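Monomethylamine methyltransferase MtmB1 (Methanosarcina barkeri, PDB 1NTH) catalyses the transfer of the methyl group of monomethylamine to the corrinoid cofactor of its partner protein MtmC, a step of methanogenesis from methylamine. Local coordinates at residues Glu50-Asp55 and Val396-Val401; Cys428-Val431 and Pro436-Glu439; Asp89-Ala94 and Thr281-Val286; Leu208-Asn213 and Ile243-His248. All coordinates share one frame; numbering follows the deposited sequence.

How the interactions relate
The four contacts are spread around a TIM barrel and none touches another. Interactions 3 and 4 are nearest, their centres about 21 Å apart; each uses a helix that joins consecutive parallel strands, 271-288 and 240-251. Interaction 1 lies about 39 Å from interaction 4, centre to centre and across the middle of the chain, where a loop before helix 56-73 meets helix 398-410. Along the chain, interaction 4 is nested inside interaction 3, which is nested inside interaction 1. Interaction 2 follows in series, a hairpin leading into the C-terminal helix 438-454. Other subunits of the hexamer pack against interactions 3 and 4, so these two lie close to subunit interfaces.

Interaction 1 (Glu50-Asp55 and Val396-Val401); sequences EFIPTD and VEISEV
Ile-398 meets Ile-52 and Thr-54 through its CG2 methyl. The shorter approach is methyl to methyl, Ile-398 CG2 to Thr-54 CG2 at 3.6 Å, with the two side chains sliding past each other in opposite directions. Ile-52 offers both CB and CG2, each 3.9 Å from Ile-398 CG2, and in the conformer described here the two side chains cross at about a right angle. CG2 of Ile-398 points opposite the backbone N and CG1 opposite the carbonyl carbon (chi1 -62°), which turns the methyl branch to the loop. The contact thus seats the first turn of helix 398-410 against the loop ahead of helix 56-73, on the periphery of the TIM barrel, with 172 Å² buried in total and no hydrogen bond between the segments. Further out, Val-118 touches both isoleucines, and Thr-355 and Ser-359 of helix 343-359 pack on Ile-52. The loop is positioned by polar bonds: Thr-54 OG1 donates to Glu-50 OE2 at 3.1 Å, and the carboxylate receives it on its syn lone pair, while Asn-402 OD1, one residue past the helical segment, bonds to the backbone N of both Phe-51 and Ile-52.

Interaction 2 (Cys428-Val431 and Pro436-Glu439); sequences CYDV and PTEE
Tyr-429 and Pro-436 face each other across a short beta hairpin, forming an antiparallel non-hydrogen-bonded pair with CA atoms 4.2 Å apart. The two side chains leave the backbone in diverging directions, yet the tyrosine ring leans back over the proline, and they cross obliquely. The evidence for a CH-pi contact is direct: Pro-436 CB stands 4.1 Å from the centroid of the Tyr-429 ring and only 16° off its normal. The proline lies flat enough to cover more than one part of the face. Its CD comes to 3.7 Å from Tyr-429 CE2, and its N sits over the same face, toward the rim. Phe-425 also meets the tyrosine ring, and Met-381 of helix 380-393 touches both Tyr-429 and Pro-436. With an alanine here in place of Tyr-429, Pro-436 is likely to lose its aromatic cover, opening a gap beside Phe-425 and Met-381.

Beside this pair the hairpin is tied by Thr-437 N, which donates to Cys-428 O at 3.0 Å with an N-H...O angle of 162°; the donor lies above the carbonyl plane. Thr-437 is also the N-cap of helix 438-454. Its OG1, between the backbone N and the carbonyl carbon (chi1 57°), bonds to Tyr-440 N, so one residue both closes the hairpin and starts the C-terminal helix. The other branch, Thr-437 CG2, rests 3.8 Å from Tyr-429 N and 3.4 Å from Cys-428 O.

Interaction 3 (Asp89-Ala94 and Thr281-Val286); sequences DEIWDA and THINAV
Ile-91 and Ile-283 touch through their CG2 methyls, 3.7 Å apart, and make the tighter half of a helix-to-helix contact. Helix 271-288 belongs to the TIM barrel, joining parallel strands 255-259 and 293-300, and the short helix 88-95 packs on its outer side. With CG2 opposite the backbone N (chi1 -60° in Ile-91), each isoleucine turns that methyl to the other helix; the side chains cross at about a right angle. Leu-71 and Phe-67 of helix 56-73 pack on Ile-91, while Leu-70 of that helix packs on Ile-283, closing this half with a third helix.

The other half has the longer side-chain approach, Ala-94 CB to Val-286 CG2 at 4.2 Å, although it buries at least as much surface and its backbones come nearer: the CA atoms of Ala-94 and Val-286 are 6.0 Å apart, against 7.9 Å for Ile-91 and Ile-283. Leu-287 packs on Ala-94 as well. Lys-151 of a second subunit also packs on Ala-94, so this end borders a subunit interface. The side of helix 88-95 turned from the contact is partly exposed at Asp-89 and Trp-92, though the tryptophan still packs on Phe-63 and Phe-67. No hydrogen bond joins the two segments. Ala-94 CB instead lies 3.8 Å from Val-286 O, while Val-286 CG2 stands 4.1 Å from Ala-94 O.

Interaction 4 (Leu208-Asn213 and Ile243-His248); sequences LSAQGN and ISVIAH
Val-245 makes the van der Waals part of the contact with a single methyl, CG2, which lies over Ala-210 at 3.8 Å from its CA and 4.0 Å from its CB. The same methyl reaches Asn-213 one helical turn on, 4.2 Å from CB. Val-245 holds CG2 opposite the carbonyl carbon, beside the backbone N (chi1 169°), which turns this branch alone toward the two residues.

Hydrogen bonds act on the start of helix 210-214. Ser-209 is its N-cap: OG accepts from Gly-212 N at 3.0 Å with an N-H...O angle of 153°, and is also bonded to Glu-176 OE1. Ala-210 N bonds to OD2 of Asp-241, in the first turn of helix 240-251.

Packing between subunits forms the third kind. Gln-211 of a third subunit lies against Ala-210, and Ser-173 of that subunit against Ser-244, which puts this edge of the TIM barrel at a subunit interface. Helix 240-251 itself connects barrel strands 227-231 and 255-259. No hydrogen bond crosses between the two segments, so their spacing is probably set by the fit of the Val-245 methyl; the Asp-241 bond adds direction between the helices, while the serine cap orders only the start of helix 210-214.

Interaction 1 (Glu50-Asp55 and Val396-Val401)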
loop_
_atom_site.group_PDB
_atom_site.type_symbol
_atom_site.label_atom_id
_atom_site.label_comp_id
_atom_site.label_asym_id
_atom_site.label_seq_id
_atom_site.Cartn_x
_atom_site.Cartn_y
_atom_site.Cartn_z
ATOM N N GLU A 50 -13.884 -7.781 50.049
ATOM C CA GLU A 50 -14.500 -7.244 48.835
ATOM C C GLU A 50 -13.727 -7.637 47.585
ATOM O O GLU A 50 -12.499 -7.683 47.601
ATOM C CB GLU A 50 -14.567 -5.715 48.884
ATOM C CG GLU A 50 -15.569 -5.132 49.854
ATOM C CD GLU A 50 -15.834 -3.664 49.569
ATOM O OE1 GLU A 50 -14.865 -2.872 49.553
ATOM O OE2 GLU A 50 -17.010 -3.299 49.353
ATOM N N PHE A 51 -14.451 -7.918 46.505
ATOM C CA PHE A 51 -13.816 -8.264 45.235
ATOM C C PHE A 51 -13.491 -6.969 44.499
ATOM O O PHE A 51 -12.429 -6.833 43.891
ATOM C CB PHE A 51 -14.747 -9.111 44.366
ATOM C CG PHE A 51 -14.954 -10.501 44.878
ATOM C CD1 PHE A 51 -15.918 -10.765 45.846
ATOM C CD2 PHE A 51 -14.183 -11.552 44.393
ATOM C CE1 PHE A 51 -16.111 -12.059 46.319
ATOM C CE2 PHE A 51 -14.366 -12.847 44.860
ATOM C CZ PHE A 51 -15.335 -13.102 45.825
ATOM N N ILE A 52 -14.423 -6.024 44.561
ATOM C CA ILE A 52 -14.260 -4.723 43.919
ATOM C C ILE A 52 -14.395 -3.682 45.024
ATOM O O ILE A 52 -15.424 -3.612 45.693
ATOM C CB ILE A 52 -15.363 -4.467 42.870
ATOM C CG1 ILE A 52 -15.486 -5.664 41.925
ATOM C CG2 ILE A 52 -15.044 -3.205 42.084
ATOM C CD1 ILE A 52 -14.234 -5.959 41.137
ATOM N N PRO A 53 -13.363 -2.847 45.220
ATOM C CA PRO A 53 -13.392 -1.817 46.266
ATOM C C PRO A 53 -14.428 -0.717 46.089
ATOM O O PRO A 53 -14.750 -0.320 44.969
ATOM C CB PRO A 53 -11.972 -1.265 46.242
ATOM C CG PRO A 53 -11.604 -1.383 44.792
ATOM C CD PRO A 53 -12.112 -2.768 44.444
ATOM N N THR A 54 -14.937 -0.233 47.219
ATOM C CA THR A 54 -15.918 0.843 47.254
ATOM C C THR A 54 -15.402 1.907 48.225
ATOM O O THR A 54 -16.096 2.874 48.533
ATOM C CB THR A 54 -17.297 0.343 47.742
ATOM O OG1 THR A 54 -17.172 -0.209 49.058
ATOM C CG2 THR A 54 -17.835 -0.727 46.805
ATOM N N ASP A 55 -14.176 1.711 48.706
ATOM C CA ASP A 55 -13.537 2.639 49.637
ATOM C C ASP A 55 -12.404 3.347 48.902
ATOM O O ASP A 55 -11.306 2.802 48.773
ATOM C CB ASP A 55 -12.964 1.874 50.834
ATOM C CG ASP A 55 -12.402 2.793 51.908
ATOM O OD1 ASP A 55 -11.890 3.879 51.570
ATOM O OD2 ASP A 55 -12.462 2.418 53.097
ATOM N N VAL A 396 -23.988 -2.658 36.332
ATOM C CA VAL A 396 -24.556 -3.128 37.593
ATOM C C VAL A 396 -23.863 -2.473 38.788
ATOM O O VAL A 396 -22.649 -2.270 38.782
ATOM C CB VAL A 396 -24.443 -4.668 37.716
ATOM C CG1 VAL A 396 -25.000 -5.132 39.057
ATOM C CG2 VAL A 396 -25.205 -5.333 36.577
ATOM N N GLU A 397 -24.649 -2.131 39.806
ATOM C CA GLU A 397 -24.120 -1.510 41.017
ATOM C C GLU A 397 -23.053 -2.405 41.635
ATOM O O GLU A 397 -23.240 -3.615 41.751
ATOM C CB GLU A 397 -25.250 -1.281 42.024
ATOM C CG GLU A 397 -26.207 -0.159 41.646
ATOM C CD GLU A 397 -27.392 -0.059 42.585
ATOM O OE1 GLU A 397 -27.198 -0.238 43.810
ATOM O OE2 GLU A 397 -28.516 0.208 42.103
ATOM N N ILE A 398 -21.941 -1.805 42.042
ATOM C CA ILE A 398 -20.841 -2.558 42.629
ATOM C C ILE A 398 -21.229 -3.353 43.876
ATOM O O ILE A 398 -20.752 -4.470 44.074
ATOM C CB ILE A 398 -19.657 -1.623 42.958
ATOM C CG1 ILE A 398 -19.139 -0.981 41.667
ATOM C CG2 ILE A 398 -18.544 -2.398 43.656
ATOM C CD1 ILE A 398 -18.774 -1.979 40.569
ATOM N N SER A 399 -22.089 -2.786 44.716
ATOM C CA SER A 399 -22.509 -3.492 45.924
ATOM C C SER A 399 -23.174 -4.809 45.533
ATOM O O SER A 399 -22.953 -5.841 46.166
ATOM C CB SER A 399 -23.484 -2.635 46.740
ATOM O OG SER A 399 -24.678 -2.393 46.018
ATOM N N GLU A 400 -23.985 -4.766 44.482
ATOM C CA GLU A 400 -24.675 -5.959 44.002
ATOM C C GLU A 400 -23.696 -6.957 43.390
ATOM O O GLU A 400 -23.855 -8.168 43.538
ATOM C CB GLU A 400 -25.744 -5.572 42.978
ATOM C CG GLU A 400 -26.991 -4.958 43.599
ATOM C CD GLU A 400 -27.952 -4.405 42.566
ATOM O OE1 GLU A 400 -28.229 -5.107 41.570
ATOM O OE2 GLU A 400 -28.437 -3.268 42.756
ATOM N N VAL A 401 -22.682 -6.442 42.702
ATOM C CA VAL A 401 -21.682 -7.300 42.082
ATOM C C VAL A 401 -20.920 -8.089 43.144
ATOM O O VAL A 401 -20.714 -9.295 43.001
ATOM C CB VAL A 401 -20.679 -6.473 41.245
ATOM C CG1 VAL A 401 -19.548 -7.366 40.751
ATOM C CG2 VAL A 401 -21.400 -5.833 40.064
#

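Interaction 2 (Cys428-Val431 and Pro436-Glu439)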
loop_
_atom_site.group_PDB
_atom_site.type_symbol
_atom_site.label_atom_id
_atom_site.label_comp_id
_atom_site.label_asym_id
_atom_site.label_seq_id
_atom_site.Cartn_x
_atom_site.Cartn_y
_atom_site.Cartn_z
ATOM N N CYS A 428 -16.244 -31.828 21.771
ATOM C CA CYS A 428 -17.460 -31.065 22.044
ATOM C C CYS A 428 -17.908 -30.150 20.907
ATOM O O CYS A 428 -18.821 -29.339 21.073
ATOM C CB CYS A 428 -17.310 -30.268 23.341
ATOM S SG CYS A 428 -15.946 -29.097 23.374
ATOM N N TYR A 429 -17.260 -30.289 19.756
ATOM C CA TYR A 429 -17.607 -29.519 18.563
ATOM C C TYR A 429 -17.631 -30.457 17.368
ATOM O O TYR A 429 -16.965 -31.494 17.365
ATOM C CB TYR A 429 -16.558 -28.440 18.255
ATOM C CG TYR A 429 -16.865 -27.051 18.763
ATOM C CD1 TYR A 429 -16.849 -26.769 20.126
ATOM C CD2 TYR A 429 -17.140 -26.008 17.874
ATOM C CE1 TYR A 429 -17.092 -25.484 20.599
ATOM C CE2 TYR A 429 -17.387 -24.715 18.336
ATOM C CZ TYR A 429 -17.359 -24.462 19.700
ATOM O OH TYR A 429 -17.581 -23.190 20.174
ATOM N N ASP A 430 -18.414 -30.094 16.361
ATOM C CA ASP A 430 -18.449 -30.842 15.113
ATOM C C ASP A 430 -17.380 -30.084 14.331
ATOM O O ASP A 430 -17.634 -28.999 13.810
ATOM C CB ASP A 430 -19.828 -30.749 14.460
ATOM C CG ASP A 430 -20.891 -31.497 15.252
ATOM O OD1 ASP A 430 -20.652 -32.672 15.609
ATOM O OD2 ASP A 430 -21.964 -30.919 15.517
ATOM N N VAL A 431 -16.177 -30.647 14.284
ATOM C CA VAL A 431 -15.042 -30.010 13.617
ATOM C C VAL A 431 -15.265 -29.552 12.177
ATOM O O VAL A 431 -14.797 -28.483 11.789
ATOM C CB VAL A 431 -13.801 -30.933 13.644
ATOM C CG1 VAL A 431 -12.629 -30.257 12.949
ATOM C CG2 VAL A 431 -13.440 -31.267 15.083
ATOM N N PRO A 436 -20.666 -26.087 17.991
ATOM C CA PRO A 436 -20.737 -26.867 19.230
ATOM C C PRO A 436 -21.788 -27.971 19.176
ATOM O O PRO A 436 -22.777 -27.867 18.449
ATOM C CB PRO A 436 -21.064 -25.811 20.282
ATOM C CG PRO A 436 -21.882 -24.822 19.515
ATOM C CD PRO A 436 -21.098 -24.698 18.224
ATOM N N THR A 437 -21.557 -29.029 19.945
ATOM C CA THR A 437 -22.488 -30.151 20.007
ATOM C C THR A 437 -23.678 -29.749 20.868
ATOM O O THR A 437 -23.609 -28.777 21.620
ATOM C CB THR A 437 -21.836 -31.395 20.649
ATOM O OG1 THR A 437 -21.355 -31.061 21.957
ATOM C CG2 THR A 437 -20.678 -31.896 19.797
ATOM N N GLU A 438 -24.770 -30.494 20.756
ATOM C CA GLU A 438 -25.951 -30.204 21.555
ATOM C C GLU A 438 -25.593 -30.370 23.027
ATOM O O GLU A 438 -26.127 -29.674 23.890
ATOM C CB GLU A 438 -27.094 -31.149 21.177
ATOM C CG GLU A 438 -27.748 -30.825 19.842
ATOM C CD GLU A 438 -28.752 -31.876 19.415
ATOM O OE1 GLU A 438 -29.321 -32.550 20.302
ATOM O OE2 GLU A 438 -28.983 -32.022 18.195
ATOM N N GLU A 439 -24.679 -31.293 23.303
ATOM C CA GLU A 439 -24.236 -31.539 24.669
ATOM C C GLU A 439 -23.669 -30.257 25.272
ATOM O O GLU A 439 -24.031 -29.868 26.381
ATOM C CB GLU A 439 -23.157 -32.622 24.697
ATOM C CG GLU A 439 -22.674 -32.969 26.096
ATOM C CD GLU A 439 -21.440 -33.852 26.088
ATOM O OE1 GLU A 439 -21.430 -34.860 25.350
ATOM O OE2 GLU A 439 -20.480 -33.543 26.825
HETATM O O HOH W 1 -23.034 -28.782 15.768
#

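Interaction 3 (Asp89-Ala94 and Thr281-Val286)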
loop_
_atom_site.group_PDB
_atom_site.type_symbol
_atom_site.label_atom_id
_atom_site.label_comp_id
_atom_site.label_asym_id
_atom_site.label_seq_id
_atom_site.Cartn_x
_atom_site.Cartn_y
_atom_site.Cartn_z
ATOM N N ASP A 89 10.357 11.116 39.566
ATOM C CA ASP A 89 9.981 11.928 38.418
ATOM C C ASP A 89 9.862 11.112 37.136
ATOM O O ASP A 89 9.036 11.421 36.278
ATOM C CB ASP A 89 10.975 13.070 38.215
ATOM C CG ASP A 89 10.918 14.090 39.334
ATOM O OD1 ASP A 89 9.801 14.397 39.802
ATOM O OD2 ASP A 89 11.988 14.595 39.736
ATOM N N GLU A 90 10.686 10.076 36.999
ATOM C CA GLU A 90 10.625 9.234 35.808
ATOM C C GLU A 90 9.332 8.433 35.811
ATOM O O GLU A 90 8.699 8.260 34.768
ATOM C CB GLU A 90 11.823 8.279 35.752
ATOM C CG GLU A 90 13.160 8.986 35.617
ATOM C CD GLU A 90 14.345 8.038 35.675
ATOM O OE1 GLU A 90 14.214 6.945 36.269
ATOM O OE2 GLU A 90 15.414 8.400 35.138
ATOM N N ILE A 91 8.935 7.940 36.982
ATOM C CA ILE A 91 7.706 7.167 37.072
ATOM C C ILE A 91 6.493 8.038 36.748
ATOM O O ILE A 91 5.589 7.606 36.029
ATOM C CB ILE A 91 7.536 6.534 38.475
ATOM C CG1 ILE A 91 8.712 5.591 38.755
ATOM C CG2 ILE A 91 6.226 5.749 38.538
ATOM C CD1 ILE A 91 8.670 4.938 40.132
ATOM N N TRP A 92 6.469 9.263 37.266
ATOM C CA TRP A 92 5.342 10.152 36.994
ATOM C C TRP A 92 5.265 10.552 35.524
ATOM O O TRP A 92 4.172 10.699 34.975
ATOM C CB TRP A 92 5.408 11.396 37.884
ATOM C CG TRP A 92 4.808 11.151 39.235
ATOM C CD1 TRP A 92 5.439 11.227 40.445
ATOM C CD2 TRP A 92 3.457 10.754 39.510
ATOM N NE1 TRP A 92 4.564 10.898 41.456
ATOM C CE2 TRP A 92 3.342 10.605 40.910
ATOM C CE3 TRP A 92 2.334 10.510 38.707
ATOM C CZ2 TRP A 92 2.146 10.221 41.527
ATOM C CZ3 TRP A 92 1.143 10.128 39.322
ATOM C CH2 TRP A 92 1.062 9.987 40.719
ATOM N N ASP A 93 6.419 10.732 34.888
ATOM C CA ASP A 93 6.444 11.090 33.473
ATOM C C ASP A 93 5.768 9.975 32.676
ATOM O O ASP A 93 5.027 10.237 31.732
ATOM C CB ASP A 93 7.889 11.283 32.999
ATOM C CG ASP A 93 7.997 11.466 31.489
ATOM O OD1 ASP A 93 8.616 10.602 30.838
ATOM O OD2 ASP A 93 7.467 12.470 30.958
ATOM N N ALA A 94 6.009 8.728 33.070
ATOM C CA ALA A 94 5.403 7.593 32.383
ATOM C C ALA A 94 3.899 7.540 32.638
ATOM O O ALA A 94 3.108 7.423 31.704
ATOM C CB ALA A 94 6.060 6.289 32.837
ATOM N N THR A 281 3.353 -3.481 38.898
ATOM C CA THR A 281 3.657 -3.984 37.562
ATOM C C THR A 281 2.794 -3.339 36.478
ATOM O O THR A 281 3.203 -3.296 35.318
ATOM C CB THR A 281 3.585 -5.539 37.494
ATOM O OG1 THR A 281 2.275 -6.001 37.831
ATOM C CG2 THR A 281 4.591 -6.143 38.466
ATOM N N HIS A 282 1.616 -2.835 36.850
ATOM C CA HIS A 282 0.761 -2.134 35.887
ATOM C C HIS A 282 1.513 -0.850 35.535
ATOM O O HIS A 282 1.573 -0.439 34.376
ATOM C CB HIS A 282 -0.595 -1.752 36.500
ATOM C CG HIS A 282 -1.658 -2.796 36.348
ATOM N ND1 HIS A 282 -1.635 -3.994 37.030
ATOM C CD2 HIS A 282 -2.792 -2.808 35.604
ATOM C CE1 HIS A 282 -2.710 -4.698 36.714
ATOM N NE2 HIS A 282 -3.428 -4.001 35.851
ATOM N N ILE A 283 2.092 -0.214 36.552
ATOM C CA ILE A 283 2.853 1.012 36.348
ATOM C C ILE A 283 4.146 0.727 35.575
ATOM O O ILE A 283 4.516 1.470 34.666
ATOM C CB ILE A 283 3.198 1.683 37.710
ATOM C CG1 ILE A 283 1.909 2.148 38.403
ATOM C CG2 ILE A 283 4.123 2.872 37.491
ATOM C CD1 ILE A 283 2.114 2.645 39.844
ATOM N N ASN A 284 4.833 -0.356 35.927
ATOM C CA ASN A 284 6.076 -0.702 35.245
ATOM C C ASN A 284 5.843 -0.940 33.749
ATOM O O ASN A 284 6.728 -0.698 32.931
ATOM C CB ASN A 284 6.701 -1.953 35.872
ATOM C CG ASN A 284 8.119 -2.188 35.397
ATOM O OD1 ASN A 284 8.955 -1.289 35.464
ATOM N ND2 ASN A 284 8.402 -3.398 34.919
ATOM N N ALA A 285 4.647 -1.401 33.399
ATOM C CA ALA A 285 4.311 -1.670 32.006
ATOM C C ALA A 285 4.489 -0.441 31.116
ATOM O O ALA A 285 5.040 -0.538 30.021
ATOM C CB ALA A 285 2.874 -2.172 31.904
ATOM N N VAL A 286 4.031 0.716 31.584
ATOM C CA VAL A 286 4.132 1.930 30.776
ATOM C C VAL A 286 5.478 2.631 30.907
ATOM O O VAL A 286 5.772 3.587 30.190
ATOM C CB VAL A 286 2.995 2.926 31.128
ATOM C CG1 VAL A 286 1.650 2.265 30.889
ATOM C CG2 VAL A 286 3.106 3.385 32.584
#

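Interaction 4 (Leu208-Asn213 and Ile243-His248)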
loop_
_atom_site.group_PDB
_atom_site.type_symbol
_atom_site.label_atom_id
_atom_site.label_comp_id
_atom_site.label_asym_id
_atom_site.label_seq_id
_atom_site.Cartn_x
_atom_site.Cartn_y
_atom_site.Cartn_z
ATOM N N LEU A 208 9.130 -18.338 21.769
ATOM C CA LEU A 208 9.530 -18.055 23.146
ATOM C C LEU A 208 10.794 -17.200 23.229
ATOM O O LEU A 208 10.987 -16.462 24.197
ATOM C CB LEU A 208 9.749 -19.365 23.912
ATOM C CG LEU A 208 8.555 -20.320 24.003
ATOM C CD1 LEU A 208 8.965 -21.569 24.774
ATOM C CD2 LEU A 208 7.384 -19.629 24.683
ATOM N N SER A 209 11.653 -17.296 22.218
ATOM C CA SER A 209 12.895 -16.529 22.208
ATOM C C SER A 209 12.680 -15.149 21.610
ATOM O O SER A 209 11.663 -14.891 20.963
ATOM C CB SER A 209 13.964 -17.252 21.391
ATOM O OG SER A 209 13.657 -17.201 20.006
ATOM N N ALA A 210 13.648 -14.265 21.821
ATOM C CA ALA A 210 13.563 -12.916 21.279
ATOM C C ALA A 210 13.546 -12.979 19.755
ATOM O O ALA A 210 12.735 -12.310 19.113
ATOM C CB ALA A 210 14.749 -12.081 21.755
ATOM N N GLN A 211 14.428 -13.787 19.172
ATOM C CA GLN A 211 14.475 -13.876 17.717
ATOM C C GLN A 211 13.163 -14.407 17.157
ATOM O O GLN A 211 12.714 -13.965 16.100
ATOM C CB GLN A 211 15.658 -14.740 17.255
ATOM C CG GLN A 211 15.581 -16.214 17.607
ATOM C CD GLN A 211 16.942 -16.873 17.503
ATOM O OE1 GLN A 211 17.897 -16.430 18.141
ATOM N NE2 GLN A 211 17.041 -17.926 16.701
ATOM N N GLY A 212 12.538 -15.339 17.872
ATOM C CA GLY A 212 11.272 -15.879 17.408
ATOM C C GLY A 212 10.171 -14.832 17.446
ATOM O O GLY A 212 9.419 -14.673 16.480
ATOM N N ASN A 213 10.070 -14.106 18.554
ATOM C CA ASN A 213 9.038 -13.083 18.682
ATOM C C ASN A 213 9.230 -11.952 17.679
ATOM O O ASN A 213 8.262 -11.444 17.111
ATOM C CB ASN A 213 9.019 -12.507 20.102
ATOM C CG ASN A 213 8.597 -13.533 21.138
ATOM O OD1 ASN A 213 7.643 -14.277 20.930
ATOM N ND2 ASN A 213 9.301 -13.566 22.268
ATOM N N ILE A 243 13.590 -7.007 26.727
ATOM C CA ILE A 243 14.025 -5.639 26.465
ATOM C C ILE A 243 14.301 -5.409 24.975
ATOM O O ILE A 243 13.985 -4.342 24.434
ATOM C CB ILE A 243 15.289 -5.301 27.304
ATOM C CG1 ILE A 243 14.967 -5.441 28.797
ATOM C CG2 ILE A 243 15.764 -3.889 27.005
ATOM C CD1 ILE A 243 13.825 -4.566 29.279
ATOM N N SER A 244 14.889 -6.401 24.311
ATOM C CA SER A 244 15.165 -6.283 22.881
ATOM C C SER A 244 13.869 -6.383 22.088
ATOM O O SER A 244 13.706 -5.711 21.072
ATOM C CB SER A 244 16.136 -7.372 22.416
ATOM O OG SER A 244 17.465 -7.018 22.746
ATOM N N VAL A 245 12.949 -7.224 22.549
ATOM C CA VAL A 245 11.668 -7.371 21.862
ATOM C C VAL A 245 10.906 -6.046 21.919
ATOM O O VAL A 245 10.274 -5.634 20.938
ATOM C CB VAL A 245 10.821 -8.500 22.493
ATOM C CG1 VAL A 245 9.402 -8.459 21.950
ATOM C CG2 VAL A 245 11.449 -9.849 22.174
ATOM N N ILE A 246 10.976 -5.372 23.063
ATOM C CA ILE A 246 10.309 -4.085 23.225
ATOM C C ILE A 246 10.857 -3.071 22.221
ATOM O O ILE A 246 10.096 -2.325 21.604
ATOM C CB ILE A 246 10.509 -3.532 24.656
ATOM C CG1 ILE A 246 9.699 -4.373 25.646
ATOM C CG2 ILE A 246 10.091 -2.061 24.717
ATOM C CD1 ILE A 246 10.170 -4.247 27.091
ATOM N N ALA A 247 12.177 -3.045 22.058
ATOM C CA ALA A 247 12.805 -2.111 21.123
ATOM C C ALA A 247 12.295 -2.353 19.708
ATOM O O ALA A 247 12.118 -1.416 18.928
ATOM C CB ALA A 247 14.318 -2.273 21.160
ATOM N N HIS A 248 12.080 -3.621 19.383
ATOM C CA HIS A 248 11.585 -4.005 18.068
ATOM C C HIS A 248 10.144 -3.531 17.858
ATOM O O HIS A 248 9.823 -2.938 16.820
ATOM C CB HIS A 248 11.678 -5.526 17.916
ATOM C CG HIS A 248 10.878 -6.071 16.776
ATOM N ND1 HIS A 248 9.768 -6.864 16.963
ATOM C CD2 HIS A 248 11.021 -5.928 15.437
ATOM C CE1 HIS A 248 9.260 -7.190 15.786
ATOM N NE2 HIS A 248 10.003 -6.634 14.845
#